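Local coordinates for putative iron binding protein (Bordetella pertussis Tohama I, PDB 1Y9U) that binds ferric iron and probably serves as the periplasmic solute-binding component of an iron uptake system, at residues Y122-A126 against W163-V167; D181-L187 against K215-I220. One frame throughout, in Å; residues are numbered along the deposited sequence.

Interaction 1 (Y122-A126 against W163-V167)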
loop_
_atom_site.group_PDB
_atom_site.type_symbol
_atom_site.label_atom_id
_atom_site.label_comp_id
_atom_site.label_asym_id
_atom_site.label_seq_id
_atom_site.Cartn_x
_atom_site.Cartn_y
_atom_site.Cartn_z
ATOM N N TYR A 122 16.841 2.230 4.304
ATOM C CA TYR A 122 16.671 0.996 3.532
ATOM C C TYR A 122 18.000 0.386 3.116
ATOM O O TYR A 122 18.189 -0.808 3.191
ATOM C CB TYR A 122 15.783 1.200 2.303
ATOM C CG TYR A 122 14.338 1.453 2.649
ATOM C CD1 TYR A 122 13.776 2.724 2.545
ATOM C CD2 TYR A 122 13.535 0.411 3.070
ATOM C CE1 TYR A 122 12.442 2.965 2.879
ATOM C CE2 TYR A 122 12.214 0.624 3.406
ATOM C CZ TYR A 122 11.665 1.903 3.325
ATOM O OH TYR A 122 10.346 2.133 3.643
ATOM N N GLY A 123 18.935 1.236 2.740
ATOM C CA GLY A 123 20.259 0.786 2.356
ATOM C C GLY A 123 20.969 -0.045 3.411
ATOM O O GLY A 123 21.810 -0.876 3.074
ATOM N N ASP A 124 20.669 0.182 4.689
ATOM C CA ASP A 124 21.324 -0.546 5.771
ATOM C C ASP A 124 21.082 -2.045 5.727
ATOM O O ASP A 124 21.829 -2.805 6.331
ATOM C CB ASP A 124 20.884 -0.010 7.148
ATOM C CG ASP A 124 21.197 1.458 7.351
ATOM O OD1 ASP A 124 22.098 2.011 6.658
ATOM O OD2 ASP A 124 20.570 2.128 8.195
ATOM N N LEU A 125 20.021 -2.487 5.045
ATOM C CA LEU A 125 19.698 -3.900 5.020
ATOM C C LEU A 125 20.775 -4.738 4.308
ATOM O O LEU A 125 20.879 -5.938 4.517
ATOM C CB LEU A 125 18.330 -4.097 4.360
ATOM C CG LEU A 125 17.655 -5.451 4.613
ATOM C CD1 LEU A 125 17.321 -5.668 6.079
ATOM C CD2 LEU A 125 16.403 -5.538 3.761
ATOM N N ALA A 126 21.559 -4.087 3.452
ATOM C CA ALA A 126 22.671 -4.732 2.729
ATOM C C ALA A 126 23.983 -4.743 3.539
ATOM O O ALA A 126 24.970 -5.291 3.069
ATOM C CB ALA A 126 22.890 -4.035 1.405
ATOM N N TRP A 163 22.536 -3.083 -3.658
ATOM C CA TRP A 163 21.664 -3.328 -2.511
ATOM C C TRP A 163 21.013 -4.695 -2.599
ATOM O O TRP A 163 21.041 -5.457 -1.645
ATOM C CB TRP A 163 20.608 -2.236 -2.429
ATOM C CG TRP A 163 19.718 -2.337 -1.230
ATOM C CD1 TRP A 163 20.033 -1.960 0.024
ATOM C CD2 TRP A 163 18.393 -2.881 -1.174
ATOM N NE1 TRP A 163 18.986 -2.208 0.876
ATOM C CE2 TRP A 163 17.955 -2.759 0.159
ATOM C CE3 TRP A 163 17.522 -3.417 -2.128
ATOM C CZ2 TRP A 163 16.680 -3.164 0.570
ATOM C CZ3 TRP A 163 16.262 -3.835 -1.716
ATOM C CH2 TRP A 163 15.859 -3.694 -0.380
ATOM N N LEU A 164 20.426 -5.014 -3.742
ATOM C CA LEU A 164 19.784 -6.311 -3.929
ATOM C C LEU A 164 20.735 -7.472 -3.688
ATOM O O LEU A 164 20.378 -8.446 -3.030
ATOM C CB LEU A 164 19.153 -6.429 -5.318
ATOM C CG LEU A 164 17.851 -5.639 -5.502
ATOM C CD1 LEU A 164 17.522 -5.531 -6.975
ATOM C CD2 LEU A 164 16.709 -6.293 -4.695
ATOM N N ARG A 165 21.949 -7.384 -4.231
ATOM C CA ARG A 165 22.929 -8.452 -4.048
ATOM C C ARG A 165 23.340 -8.586 -2.563
ATOM O O ARG A 165 23.480 -9.693 -2.063
ATOM C CB ARG A 165 24.159 -8.207 -4.906
ATOM C CG ARG A 165 23.957 -8.415 -6.367
ATOM C CD ARG A 165 25.286 -8.309 -7.145
ATOM N NE ARG A 165 25.038 -8.184 -8.565
ATOM C CZ ARG A 165 24.693 -9.193 -9.346
ATOM N NH1 ARG A 165 24.611 -10.431 -8.878
ATOM N NH2 ARG A 165 24.433 -8.988 -10.627
ATOM N N GLY A 166 23.474 -7.470 -1.860
ATOM C CA GLY A 166 23.861 -7.487 -0.465
ATOM C C GLY A 166 22.742 -8.043 0.415
ATOM O O GLY A 166 22.984 -8.773 1.360
ATOM N N VAL A 167 21.497 -7.670 0.106
ATOM C CA VAL A 167 20.353 -8.184 0.849
ATOM C C VAL A 167 20.189 -9.677 0.606
ATOM O O VAL A 167 20.049 -10.464 1.563
ATOM C CB VAL A 167 19.073 -7.429 0.489
ATOM C CG1 VAL A 167 17.818 -8.099 1.090
ATOM C CG2 VAL A 167 19.163 -6.004 0.969
#
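A short 3-10 turn pressed against an alpha-helix shows how one tryptophan can join a connecting loop to a helix within one lobe of a periplasmic binding protein fold. Residues 122-126 lie in the loop between strands 100-112 and 134-135; helix 157-170 contributes residues 163-167. Trp163 has chi1 in the t well (-176°) and chi2 at 78°; its CA-to-CB bond points sideways, but the end of the indole comes nearer 122-126, where NE1 meets the carbonyl of Tyr122. Tyr122 O also accepts the 3-10 bond from Leu125 N at 3.1 Å. Leu125 adopts t, p and points across the gap, its CD2 lying 4.0 Å from Trp163 CZ2 and 4.0 Å from Val167 CG2. Ala126 approaches most closely in backbone terms, its CA 4.4 Å from that of Gly166; a beta carbon on Gly166 would clash with Ala126 CB, so the glycine permits this proximity. Ala126 CB instead meets Trp163 CD1 at 3.8 Å. The ring of Tyr122, in the m rotamer, leads away from 163-167 and touches Leu147 and Met151 of helix 142-155, and its hydroxyl is hydrogen-bonded to Arg107 O and His236 N. Across the interface, the single hydrogen bond runs from Trp163 NE1 to Tyr122 O, 2.8 Å with an N-H...O angle of 142°, the oxygen lying near the ring plane at the indole edge.

Interaction 2 (D181-L187 against K215-I220); sequences DVARDIL and KWGDAI
The aliphatic part of an arginine, rather than its charge, covers a tryptophan face here: Arg184 CB stands 3.5 Å from the centroid of the six-membered ring of Trp216, 6° off the ring normal, in a CH-pi contact. Within a periplasmic binding protein fold this is a single knob-into-hole contact, with the side chain of Trp216 among Asp181, Ala183, Arg184 and Leu187. Residues 181-187 are helical throughout; 215-220 begin in helix 212-218 and finish extended at Ile220 (phi/psi -128/163), where strand 220-223 starts. Arg184 CA faces Trp216 CA at 5.4 Å and Leu187 CA faces Ala219 CA at 5.5 Å; no hydrogen bond crosses. Trp216 takes chi1 m with chi2 near 5°. Leu187, t and p, sets CD2 3.7 Å from Trp216 CD1 and 3.7 Å from Lys215 CG, while its CB meets Ala219 CB at 3.8 Å. Deeper, Ala183 CB lies 4.0 Å from both Trp216 CB and Ile220 CD1, and Ile186 CG2 is 3.9 Å from Ile220 CG2. Tyr110 of strand 100-112 touches both isoleucines. Arg184 (chi1-3 t, t, p) carries its guanidinium away from 215-220 into a salt-bridge network with Asp181 and Asp185, the latter also paired with Arg173. The Arg184 NH1 to Asp181 OD1 pair (3.2 Å) is charge-only, Asp181 OD2 being hydrogen-bonded to Gly178 N. The network's shortest link joins Arg184 NE to Asp185 OD1 at 2.9 Å.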
loop_
_atom_site.group_PDB
_atom_site.type_symbol
_atom_site.label_atom_id
_atom_site.label_comp_id
_atom_site.label_asym_id
_atom_site.label_seq_id
_atom_site.Cartn_x
_atom_site.Cartn_y
_atom_site.Cartn_z
ATOM N N ASP A 181 5.159 -14.161 7.812
ATOM C CA ASP A 181 6.225 -15.143 8.079
ATOM C C ASP A 181 7.513 -14.500 8.583
ATOM O O ASP A 181 8.321 -15.146 9.251
ATOM C CB ASP A 181 6.531 -15.982 6.845
ATOM C CG ASP A 181 5.412 -16.923 6.478
ATOM O OD1 ASP A 181 4.663 -17.413 7.380
ATOM O OD2 ASP A 181 5.262 -17.254 5.292
ATOM N N VAL A 182 7.737 -13.251 8.241
ATOM C CA VAL A 182 8.875 -12.519 8.790
ATOM C C VAL A 182 8.767 -12.462 10.304
ATOM O O VAL A 182 9.745 -12.699 11.011
ATOM C CB VAL A 182 8.998 -11.113 8.180
ATOM C CG1 VAL A 182 10.078 -10.301 8.871
ATOM C CG2 VAL A 182 9.242 -11.196 6.674
ATOM N N ALA A 183 7.581 -12.112 10.815
ATOM C CA ALA A 183 7.367 -12.061 12.263
ATOM C C ALA A 183 7.485 -13.449 12.910
ATOM O O ALA A 183 8.125 -13.624 13.953
ATOM C CB ALA A 183 6.011 -11.443 12.564
ATOM N N ARG A 184 6.901 -14.446 12.258
ATOM C CA ARG A 184 7.022 -15.835 12.706
ATOM C C ARG A 184 8.491 -16.223 12.882
ATOM O O ARG A 184 8.877 -16.820 13.895
ATOM C CB ARG A 184 6.379 -16.769 11.695
ATOM C CG ARG A 184 6.482 -18.236 12.052
ATOM C CD ARG A 184 6.152 -19.130 10.909
ATOM N NE ARG A 184 7.153 -19.014 9.858
ATOM C CZ ARG A 184 7.052 -19.538 8.653
ATOM N NH1 ARG A 184 5.971 -20.234 8.298
ATOM N NH2 ARG A 184 8.054 -19.365 7.800
ATOM N N ASP A 185 9.305 -15.862 11.898
ATOM C CA ASP A 185 10.693 -16.326 11.883
ATOM C C ASP A 185 11.593 -15.499 12.784
ATOM O O ASP A 185 12.602 -15.988 13.275
ATOM C CB ASP A 185 11.198 -16.369 10.452
ATOM C CG ASP A 185 10.577 -17.500 9.648
ATOM O OD1 ASP A 185 9.936 -18.428 10.246
ATOM O OD2 ASP A 185 10.724 -17.539 8.411
ATOM N N ILE A 186 11.226 -14.260 13.065
ATOM C CA ILE A 186 11.914 -13.512 14.112
ATOM C C ILE A 186 11.618 -14.142 15.477
ATOM O O ILE A 186 12.544 -14.353 16.292
ATOM C CB ILE A 186 11.535 -12.008 14.069
ATOM C CG1 ILE A 186 12.125 -11.356 12.819
ATOM C CG2 ILE A 186 12.044 -11.311 15.330
ATOM C CD1 ILE A 186 11.581 -9.965 12.500
ATOM N N LEU A 187 10.354 -14.489 15.718
ATOM C CA LEU A 187 9.989 -15.205 16.936
ATOM C C LEU A 187 10.774 -16.502 17.067
ATOM O O LEU A 187 11.258 -16.843 18.166
ATOM C CB LEU A 187 8.483 -15.481 16.956
ATOM C CG LEU A 187 7.997 -16.384 18.096
ATOM C CD1 LEU A 187 8.398 -15.835 19.450
ATOM C CD2 LEU A 187 6.489 -16.570 17.989
ATOM N N LYS A 215 0.988 -13.951 19.169
ATOM C CA LYS A 215 2.321 -14.370 19.584
ATOM C C LYS A 215 3.385 -13.797 18.649
ATOM O O LYS A 215 4.428 -13.310 19.086
ATOM C CB LYS A 215 2.383 -15.902 19.643
ATOM C CG LYS A 215 3.609 -16.460 20.271
ATOM C CD LYS A 215 3.482 -17.971 20.375
ATOM C CE LYS A 215 4.558 -18.582 21.217
ATOM N NZ LYS A 215 4.244 -20.030 21.443
ATOM N N TRP A 216 3.103 -13.837 17.356
ATOM C CA TRP A 216 4.033 -13.285 16.368
ATOM C C TRP A 216 4.117 -11.758 16.536
ATOM O O TRP A 216 5.189 -11.172 16.467
ATOM C CB TRP A 216 3.596 -13.618 14.948
ATOM C CG TRP A 216 3.550 -15.078 14.612
ATOM C CD1 TRP A 216 3.759 -16.140 15.458
ATOM C CD2 TRP A 216 3.248 -15.636 13.335
ATOM N NE1 TRP A 216 3.609 -17.319 14.774
ATOM C CE2 TRP A 216 3.273 -17.048 13.479
ATOM C CE3 TRP A 216 2.929 -15.089 12.082
ATOM C CZ2 TRP A 216 3.026 -17.910 12.421
ATOM C CZ3 TRP A 216 2.692 -15.937 11.029
ATOM C CH2 TRP A 216 2.755 -17.354 11.209
ATOM N N GLY A 217 2.976 -11.107 16.741
ATOM C CA GLY A 217 2.974 -9.661 16.901
ATOM C C GLY A 217 3.744 -9.225 18.144
ATOM O O GLY A 217 4.490 -8.246 18.128
ATOM N N ASP A 218 3.591 -9.973 19.239
ATOM C CA ASP A 218 4.259 -9.618 20.482
ATOM C C ASP A 218 5.782 -9.757 20.359
ATOM O O ASP A 218 6.518 -9.128 21.131
ATOM C CB ASP A 218 3.788 -10.488 21.644
ATOM C CG ASP A 218 2.494 -10.048 22.248
ATOM O OD1 ASP A 218 1.845 -9.074 21.798
ATOM O OD2 ASP A 218 2.037 -10.671 23.241
ATOM N N ALA A 219 6.257 -10.567 19.412
ATOM C CA ALA A 219 7.680 -10.844 19.283
ATOM C C ALA A 219 8.472 -9.712 18.634
ATOM O O ALA A 219 9.706 -9.731 18.700
ATOM C CB ALA A 219 7.872 -12.091 18.469
ATOM N N ILE A 220 7.786 -8.756 17.999
ATOM C CA ILE A 220 8.410 -7.767 17.147
ATOM C C ILE A 220 8.006 -6.351 17.514
ATOM O O ILE A 220 7.011 -6.090 18.187
ATOM C CB ILE A 220 8.100 -8.019 15.629
ATOM C CG1 ILE A 220 6.607 -7.880 15.293
ATOM C CG2 ILE A 220 8.609 -9.392 15.218
ATOM C CD1 ILE A 220 6.351 -7.640 13.814
#

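Overall arrangement
Interactions 1 and 2 follow in series along the chain, the first closing before the second opens, and helices 157-170 and 179-187 are consecutive. Their centres lie 22 Å apart, with nearest atoms about 9 Å apart and no direct touch. The central mixed sheet relates them: interaction 1 packs on strand 193-197 through Leu125 and Trp163, whereas interaction 2 reaches strand 100-112, its antiparallel neighbour, through Ile186 and Ile220. Both contacts lie in the same lobe as the tyrosines that bind ferric iron in a crystal structure of this protein, though no iron is bound to this chain in the present model. Ala183 is about 8 Å from Tyr200, and Tyr122 about 11 Å from Tyr143, side chain to side chain.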